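Local atomic coordinates of beta-Lactamase/D-Alanine Carboxypeptidase (Pseudomonas syringae pv. tomato, PDB entry 5EVI), a protein that probably hydrolyses the amide bond of beta-lactam antibiotics to substituted beta-amino acids, as a class C beta-lactamase conferring antibiotic resistance. Residues E176-Q179 / Q180-P184; L89-I93 / D94-P98; Y347-E350 / E351-K354. All coordinates share one frame; numbering follows the deposited sequence.

Contact 1: residues E176-Q179 / Q180-P184; sequences EAMQ and QRLFP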
loop_
_atom_site.group_PDB
_atom_site.type_symbol
_atom_site.label_atom_id
_atom_site.label_comp_id
_atom_site.label_asym_id
_atom_site.label_seq_id
_atom_site.Cartn_x
_atom_site.Cartn_y
_atom_site.Cartn_z
ATOM N N GLU D 176 18.022 1.351 2.950
ATOM C CA GLU D 176 18.874 0.535 2.056
ATOM C C GLU D 176 18.180 -0.763 1.616
ATOM O O GLU D 176 18.327 -1.181 0.473
ATOM C CB GLU D 176 20.237 0.214 2.707
ATOM C CG GLU D 176 21.099 -0.765 1.903
ATOM C CD GLU D 176 22.547 -0.834 2.361
ATOM O OE1 GLU D 176 23.279 0.169 2.185
ATOM O OE2 GLU D 176 22.962 -1.901 2.865
ATOM N N ALA D 177 17.432 -1.387 2.520
ATOM C CA ALA D 177 16.633 -2.576 2.181
ATOM C C ALA D 177 15.618 -2.279 1.065
ATOM O O ALA D 177 15.424 -3.101 0.179
ATOM C CB ALA D 177 15.929 -3.133 3.412
HETATM N N MSE D 178 15.017 -1.086 1.088
HETATM C CA MSE D 178 14.033 -0.706 0.063
HETATM C C MSE D 178 14.714 -0.183 -1.161
HETATM O O MSE D 178 14.563 -0.749 -2.241
HETATM C CB MSE D 178 13.052 0.337 0.595
HETATM C CG MSE D 178 12.293 -0.192 1.794
HETATM SE SE MSE D 178 10.748 -1.302 1.261
HETATM C CE MSE D 178 9.306 0.029 1.430
ATOM N N GLN D 179 15.493 0.888 -0.992
ATOM C CA GLN D 179 16.042 1.658 -2.115
ATOM C C GLN D 179 17.116 0.923 -2.912
ATOM O O GLN D 179 17.195 1.102 -4.119
ATOM C CB GLN D 179 16.638 2.984 -1.617
ATOM C CG GLN D 179 15.626 3.992 -1.091
ATOM C CD GLN D 179 15.320 5.108 -2.081
ATOM O OE1 GLN D 179 14.897 6.192 -1.685
ATOM N NE2 GLN D 179 15.517 4.842 -3.371
ATOM N N GLN D 180 17.948 0.131 -2.234
ATOM C CA GLN D 180 19.077 -0.558 -2.862
ATOM C C GLN D 180 18.838 -2.036 -3.161
ATOM O O GLN D 180 19.595 -2.620 -3.942
ATOM C CB GLN D 180 20.325 -0.440 -1.976
ATOM C CG GLN D 180 20.757 0.985 -1.682
ATOM C CD GLN D 180 20.920 1.794 -2.950
ATOM O OE1 GLN D 180 20.305 2.846 -3.105
ATOM N NE2 GLN D 180 21.721 1.276 -3.889
ATOM N N ARG D 181 17.821 -2.638 -2.537
ATOM C CA ARG D 181 17.563 -4.071 -2.686
ATOM C C ARG D 181 16.205 -4.384 -3.323
ATOM O O ARG D 181 16.179 -4.976 -4.382
ATOM C CB ARG D 181 17.713 -4.780 -1.336
ATOM C CG ARG D 181 19.149 -5.043 -0.923
ATOM C CD ARG D 181 19.765 -6.194 -1.714
ATOM N NE ARG D 181 20.894 -6.780 -0.997
ATOM C CZ ARG D 181 22.110 -6.234 -0.879
ATOM N NH1 ARG D 181 23.040 -6.890 -0.186
ATOM N NH2 ARG D 181 22.412 -5.048 -1.427
ATOM N N LEU D 182 15.092 -3.986 -2.698
ATOM C CA LEU D 182 13.759 -4.370 -3.213
ATOM C C LEU D 182 13.370 -3.649 -4.503
ATOM O O LEU D 182 12.920 -4.301 -5.460
ATOM C CB LEU D 182 12.657 -4.172 -2.163
ATOM C CG LEU D 182 11.225 -4.551 -2.614
ATOM C CD1 LEU D 182 11.036 -6.058 -2.727
ATOM C CD2 LEU D 182 10.185 -3.926 -1.702
ATOM N N PHE D 183 13.514 -2.318 -4.516
ATOM C CA PHE D 183 13.133 -1.501 -5.681
ATOM C C PHE D 183 13.974 -1.855 -6.932
ATOM O O PHE D 183 13.395 -2.071 -8.005
ATOM C CB PHE D 183 13.178 0.023 -5.396
ATOM C CG PHE D 183 12.268 0.514 -4.277
ATOM C CD1 PHE D 183 11.137 -0.194 -3.849
ATOM C CD2 PHE D 183 12.529 1.756 -3.687
ATOM C CE1 PHE D 183 10.321 0.307 -2.828
ATOM C CE2 PHE D 183 11.707 2.274 -2.683
ATOM C CZ PHE D 183 10.607 1.541 -2.244
ATOM N N PRO D 184 15.322 -1.948 -6.802
ATOM C CA PRO D 184 16.107 -2.501 -7.919
ATOM C C PRO D 184 15.723 -3.927 -8.332
ATOM O O PRO D 184 15.590 -4.196 -9.532
ATOM C CB PRO D 184 17.545 -2.453 -7.392
ATOM C CG PRO D 184 17.552 -1.282 -6.483
ATOM C CD PRO D 184 16.212 -1.340 -5.792
#
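Glu176 O takes the N-H of Gln180 at 3.0 Å in an ordinary alpha-helical turn, after which the helix widens by one residue: Ala177 O accepts from Leu182 N at 3.0 Å, and Met178 O from Phe183 N at 3.0 Å. The last two bonds span five residues, the signature of a pi-type turn. At the next position Pro184 has no N-H to offer; its ring sits against the preceding turn with CD 3.1 Å from Gln179 O, and the helix kinks there.

Selenomethionine Met178 and Phe183 carry the side-chain packing. With CG of Phe183 placed beside its own backbone N (chi1 -60°), the ring folds back over the preceding turn and lays one face on the Met178 carbonyl, O standing 3.3 Å from Phe183 CG. Met178 CB makes a CH-pi contact over the ring face, 4.2 Å from the Phe183 centroid and 24° off the normal. The selenium approaches the same ring obliquely, a Met-aromatic contact, while touching Leu182 CD2 at 4.0 Å.

The Gln179 amide borders the Phe183 ring, and its OE1 accepts from Asn194 N. Helix 174-186 packs among the helices of this class C beta-lactamase: its buried Ala177 and Met178 meet Leu77 of helix 70-83, Met178 also reaches Phe73, and at the exposed margin Arg181 lies on Trp80.

Contact 2: residues L89-I93 / D94-P98; sequences LTQSI and DTYMP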
loop_
_atom_site.group_PDB
_atom_site.type_symbol
_atom_site.label_atom_id
_atom_site.label_comp_id
_atom_site.label_asym_id
_atom_site.label_seq_id
_atom_site.Cartn_x
_atom_site.Cartn_y
_atom_site.Cartn_z
ATOM N N LEU D 89 7.390 -15.660 9.350
ATOM C CA LEU D 89 6.333 -14.781 9.872
ATOM C C LEU D 89 5.465 -15.414 10.973
ATOM O O LEU D 89 4.891 -14.692 11.791
ATOM C CB LEU D 89 5.438 -14.265 8.729
ATOM C CG LEU D 89 6.083 -13.334 7.689
ATOM C CD1 LEU D 89 5.158 -13.117 6.500
ATOM C CD2 LEU D 89 6.464 -11.994 8.298
ATOM N N THR D 90 5.377 -16.747 11.000
ATOM C CA THR D 90 4.634 -17.460 12.050
ATOM C C THR D 90 5.347 -17.486 13.416
ATOM O O THR D 90 4.697 -17.728 14.429
ATOM C CB THR D 90 4.291 -18.907 11.632
ATOM O OG1 THR D 90 5.491 -19.631 11.340
ATOM C CG2 THR D 90 3.395 -18.903 10.413
ATOM N N GLN D 91 6.661 -17.252 13.445
ATOM C CA GLN D 91 7.399 -17.136 14.710
ATOM C C GLN D 91 7.063 -15.820 15.405
ATOM O O GLN D 91 6.680 -14.844 14.758
ATOM C CB GLN D 91 8.914 -17.218 14.491
ATOM C CG GLN D 91 9.416 -18.543 13.939
ATOM C CD GLN D 91 9.333 -19.656 14.960
ATOM O OE1 GLN D 91 8.468 -20.525 14.871
ATOM N NE2 GLN D 91 10.223 -19.626 15.949
ATOM N N SER D 92 7.219 -15.794 16.724
ATOM C CA SER D 92 6.851 -14.616 17.510
ATOM C C SER D 92 7.807 -13.443 17.257
ATOM O O SER D 92 8.948 -13.647 16.859
ATOM C CB SER D 92 6.762 -14.964 19.006
ATOM O OG SER D 92 8.021 -15.315 19.535
ATOM N N ILE D 93 7.317 -12.223 17.476
ATOM C CA ILE D 93 8.088 -10.983 17.250
ATOM C C ILE D 93 9.439 -10.982 17.984
ATOM O O ILE D 93 10.445 -10.515 17.433
ATOM C CB ILE D 93 7.248 -9.730 17.617
ATOM C CG1 ILE D 93 6.166 -9.506 16.547
ATOM C CG2 ILE D 93 8.111 -8.468 17.756
ATOM C CD1 ILE D 93 4.960 -8.715 17.011
ATOM N N ASP D 94 9.449 -11.524 19.204
ATOM C CA ASP D 94 10.679 -11.667 19.997
ATOM C C ASP D 94 11.761 -12.556 19.379
ATOM O O ASP D 94 12.938 -12.407 19.713
ATOM C CB ASP D 94 10.372 -12.099 21.446
ATOM C CG ASP D 94 9.767 -13.498 21.555
ATOM O OD1 ASP D 94 10.212 -14.432 20.859
ATOM O OD2 ASP D 94 8.843 -13.662 22.384
ATOM N N THR D 95 11.373 -13.471 18.488
ATOM C CA THR D 95 12.334 -14.252 17.692
ATOM C C THR D 95 13.233 -13.389 16.791
ATOM O O THR D 95 14.350 -13.803 16.462
ATOM C CB THR D 95 11.622 -15.301 16.804
ATOM O OG1 THR D 95 10.725 -16.076 17.602
ATOM C CG2 THR D 95 12.624 -16.241 16.106
ATOM N N TYR D 96 12.736 -12.219 16.375
ATOM C CA TYR D 96 13.494 -11.297 15.514
ATOM C C TYR D 96 13.722 -9.894 16.082
ATOM O O TYR D 96 14.467 -9.121 15.479
ATOM C CB TYR D 96 12.806 -11.167 14.154
ATOM C CG TYR D 96 12.357 -12.478 13.590
ATOM C CD1 TYR D 96 13.259 -13.333 12.964
ATOM C CD2 TYR D 96 11.029 -12.878 13.701
ATOM C CE1 TYR D 96 12.844 -14.552 12.454
ATOM C CE2 TYR D 96 10.605 -14.090 13.195
ATOM C CZ TYR D 96 11.515 -14.921 12.574
ATOM O OH TYR D 96 11.088 -16.116 12.075
HETATM N N MSE D 97 13.069 -9.554 17.197
HETATM C CA MSE D 97 13.285 -8.279 17.883
HETATM C C MSE D 97 13.745 -8.649 19.263
HETATM O O MSE D 97 12.915 -8.935 20.132
HETATM C CB MSE D 97 12.016 -7.415 17.963
HETATM C CG MSE D 97 11.876 -6.443 16.798
HETATM SE SE MSE D 97 13.330 -5.104 16.730
HETATM C CE MSE D 97 12.859 -4.087 18.348
ATOM N N PRO D 98 15.074 -8.692 19.480
ATOM C CA PRO D 98 15.583 -8.907 20.836
ATOM C C PRO D 98 15.124 -7.860 21.869
ATOM O O PRO D 98 14.795 -8.250 22.993
ATOM C CB PRO D 98 17.109 -8.900 20.658
ATOM C CG PRO D 98 17.331 -9.247 19.230
ATOM C CD PRO D 98 16.158 -8.697 18.479
#
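Ser92 and Thr95 close the first of two overlapping type I beta turns in the loop between helices 70-83 and 112-115, and Ile93 and Tyr96 close the second. Their central residues, Ile93, Asp94 and Thr95, all have phi near -60° and modestly negative psi, so the chain coils right-handedly here.

The backbone bonds define the turns. Thr95 N donates to Ser92 O at 2.9 Å, from well above the carbonyl plane. Ile93 O is gripped twice, by Tyr96 N at 3.0 Å and by Met97 N at 2.8 Å, the second bond spanning one residue more than a beta turn; the Met97 donor lies in the carbonyl plane and the Tyr96 donor 53° out of it, which lets one oxygen serve both.

Among the polar side chains, Thr95 OG1 lies 3.1 Å from Ser92 O and 3.4 Å from Ser92 OG, both weak, and its one proton is not assigned.

Apolar packing is made by Ile93 and Met97, whose side chains run side by side, pointing the same way, with Ile93 CG2 4.0 Å from Met97 CB. Leu100 packs on Ile93, and Ile165 of helix 156-169 on Met97.

A van der Waals contact ends on a hydroxyl: Gln91 crosses the Tyr96 side chain at about a right angle, its CB 3.4 Å from Tyr96 OH, which is hydrogen-bonded to Ser88 O.

At the opening of the first turn, Ser92 OG swings between its own N and carbonyl carbon (chi1 66°) and donates to Asp94 OD1 at 2.7 Å, from above the carboxylate plane.

Contact 3: residues Y347-E350 / E351-K354; sequences YPNE and ERVK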
loop_
_atom_site.group_PDB
_atom_site.type_symbol
_atom_site.label_atom_id
_atom_site.label_comp_id
_atom_site.label_asym_id
_atom_site.label_seq_id
_atom_site.Cartn_x
_atom_site.Cartn_y
_atom_site.Cartn_z
ATOM N N TYR D 347 -8.657 13.179 -1.839
ATOM C CA TYR D 347 -10.101 13.191 -2.115
ATOM C C TYR D 347 -10.724 11.852 -1.666
ATOM O O TYR D 347 -10.032 10.834 -1.650
ATOM C CB TYR D 347 -10.395 13.488 -3.603
ATOM C CG TYR D 347 -10.011 12.389 -4.594
ATOM C CD1 TYR D 347 -10.994 11.641 -5.257
ATOM C CD2 TYR D 347 -8.672 12.105 -4.880
ATOM C CE1 TYR D 347 -10.652 10.653 -6.162
ATOM C CE2 TYR D 347 -8.320 11.112 -5.770
ATOM C CZ TYR D 347 -9.305 10.386 -6.415
ATOM O OH TYR D 347 -8.930 9.387 -7.282
ATOM N N PRO D 348 -12.033 11.846 -1.334
ATOM C CA PRO D 348 -12.648 10.710 -0.625
ATOM C C PRO D 348 -12.371 9.337 -1.269
ATOM O O PRO D 348 -12.380 9.221 -2.488
ATOM C CB PRO D 348 -14.142 11.047 -0.646
ATOM C CG PRO D 348 -14.182 12.543 -0.780
ATOM C CD PRO D 348 -13.041 12.868 -1.684
ATOM N N ASN D 349 -12.105 8.328 -0.436
ATOM C CA ASN D 349 -11.889 6.935 -0.885
ATOM C C ASN D 349 -12.953 6.413 -1.850
ATOM O O ASN D 349 -12.638 5.598 -2.718
ATOM C CB ASN D 349 -11.861 5.951 0.317
ATOM C CG ASN D 349 -10.521 5.906 1.037
ATOM O OD1 ASN D 349 -10.336 5.106 1.974
ATOM N ND2 ASN D 349 -9.583 6.751 0.623
ATOM N N GLU D 350 -14.201 6.865 -1.678
ATOM C CA GLU D 350 -15.335 6.357 -2.458
ATOM C C GLU D 350 -15.232 6.798 -3.918
ATOM O O GLU D 350 -15.530 6.017 -4.826
ATOM C CB GLU D 350 -16.679 6.811 -1.870
ATOM C CG GLU D 350 -17.068 6.147 -0.545
ATOM C CD GLU D 350 -16.260 6.631 0.659
ATOM O OE1 GLU D 350 -15.580 7.692 0.550
ATOM O OE2 GLU D 350 -16.300 5.945 1.712
ATOM N N GLU D 351 -14.790 8.036 -4.135
ATOM C CA GLU D 351 -14.576 8.551 -5.497
ATOM C C GLU D 351 -13.448 7.815 -6.236
ATOM O O GLU D 351 -13.482 7.690 -7.460
ATOM C CB GLU D 351 -14.299 10.062 -5.486
ATOM C CG GLU D 351 -15.523 10.954 -5.294
ATOM C CD GLU D 351 -16.484 10.930 -6.478
ATOM O OE1 GLU D 351 -17.348 10.023 -6.519
ATOM O OE2 GLU D 351 -16.383 11.808 -7.367
ATOM N N ARG D 352 -12.453 7.345 -5.490
ATOM C CA ARG D 352 -11.297 6.632 -6.064
ATOM C C ARG D 352 -11.716 5.278 -6.579
ATOM O O ARG D 352 -11.421 4.882 -7.703
ATOM C CB ARG D 352 -10.192 6.439 -5.014
ATOM C CG ARG D 352 -9.770 7.721 -4.324
ATOM C CD ARG D 352 -8.581 7.534 -3.420
ATOM N NE ARG D 352 -8.462 8.665 -2.497
ATOM C CZ ARG D 352 -7.501 8.794 -1.598
ATOM N NH1 ARG D 352 -6.529 7.884 -1.532
ATOM N NH2 ARG D 352 -7.500 9.844 -0.779
ATOM N N VAL D 353 -12.411 4.562 -5.705
ATOM C CA VAL D 353 -12.933 3.248 -6.016
ATOM C C VAL D 353 -13.924 3.291 -7.193
ATOM O O VAL D 353 -13.811 2.486 -8.116
ATOM C CB VAL D 353 -13.574 2.627 -4.758
ATOM C CG1 VAL D 353 -14.310 1.337 -5.084
ATOM C CG2 VAL D 353 -12.498 2.366 -3.702
ATOM N N LYS D 354 -14.879 4.225 -7.146
ATOM C CA LYS D 354 -15.899 4.369 -8.216
ATOM C C LYS D 354 -15.234 4.673 -9.551
ATOM O O LYS D 354 -15.539 4.047 -10.569
ATOM C CB LYS D 354 -16.932 5.458 -7.900
ATOM C CG LYS D 354 -18.055 5.021 -6.970
ATOM C CD LYS D 354 -19.228 5.997 -6.965
ATOM C CE LYS D 354 -18.941 7.265 -6.170
ATOM N NZ LYS D 354 -20.064 7.576 -5.227
#
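Tyr347 and Arg352 meet in a local helix-start contact, where the chain leaving the loop after strand 337-343 enters helix 349-363 beside the main sheet. The arginine reaches back past the N-cap: Arg352 NE donates to Tyr347 O at 2.8 Å, and NH2 to the same oxygen at 2.9 Å. This is a side-on two-nitrogen grip on one atom, which lies only 6° out of the guanidinium plane. A chain extended from CG to NE (chi2 -173°) delivers the group there and carries its methylene part across the tyrosine ring. Arg352 CG stands over the ring face, 3.9 Å from the Tyr347 centroid, as a CH-pi contact; the charged end is too distant for more than a weak cation-pi attraction. At the edge of the same ring, Tyr347 CD1 meets Glu351 CB at 3.7 Å.

Pro348 occupies the N-cap position of this helix, the last of the chain, which packs on the antiparallel sheet as in the serine beta-lactamase fold. Pro348 O receives a weak bond from Glu351 N at 3.2 Å, and the regular alpha pattern follows, with Val353 N donating to Asn349 O at 3.2 Å and Lys354 N to Glu350 O at 3.0 Å. One end of the Asn349 amide stands over a face of the Arg352 guanidinium, the two planes 76° apart, and a bound sulfate ion is about 4 Å from the asparagine side chain.

Beyond the contact, Arg352 NH1 bonds to Gly327 O and NH2 to Ser321 OG, linking the helix start to strands 315-321 and 326-332. Tyr347 OH is buried by the packing and has no polar partner in the model.

All three contacts are local and mix buried with exposed residues. Met178, Leu182 and Phe183 are among the buried side of contact 1, and Tyr347, Arg352 and Val353 form that of contact 3; in contact 2 only Ile93 and Met97 of the touching residues are buried. Contact 2 also lies farthest out, about 23 Å from the chain's centre against about 16 Å for the others, and contact 3 is on the opposite side of that centre from both. Contacts 1 and 2 share helix 70-83 as a neighbour; contact 3 instead joins the main sheet. Chemistry follows place: apolar and aromatic packing on the flank of a widened helix, hydroxyl and carboxylate bonding in a loop, and a buried arginine gripping carbonyls at a helix start.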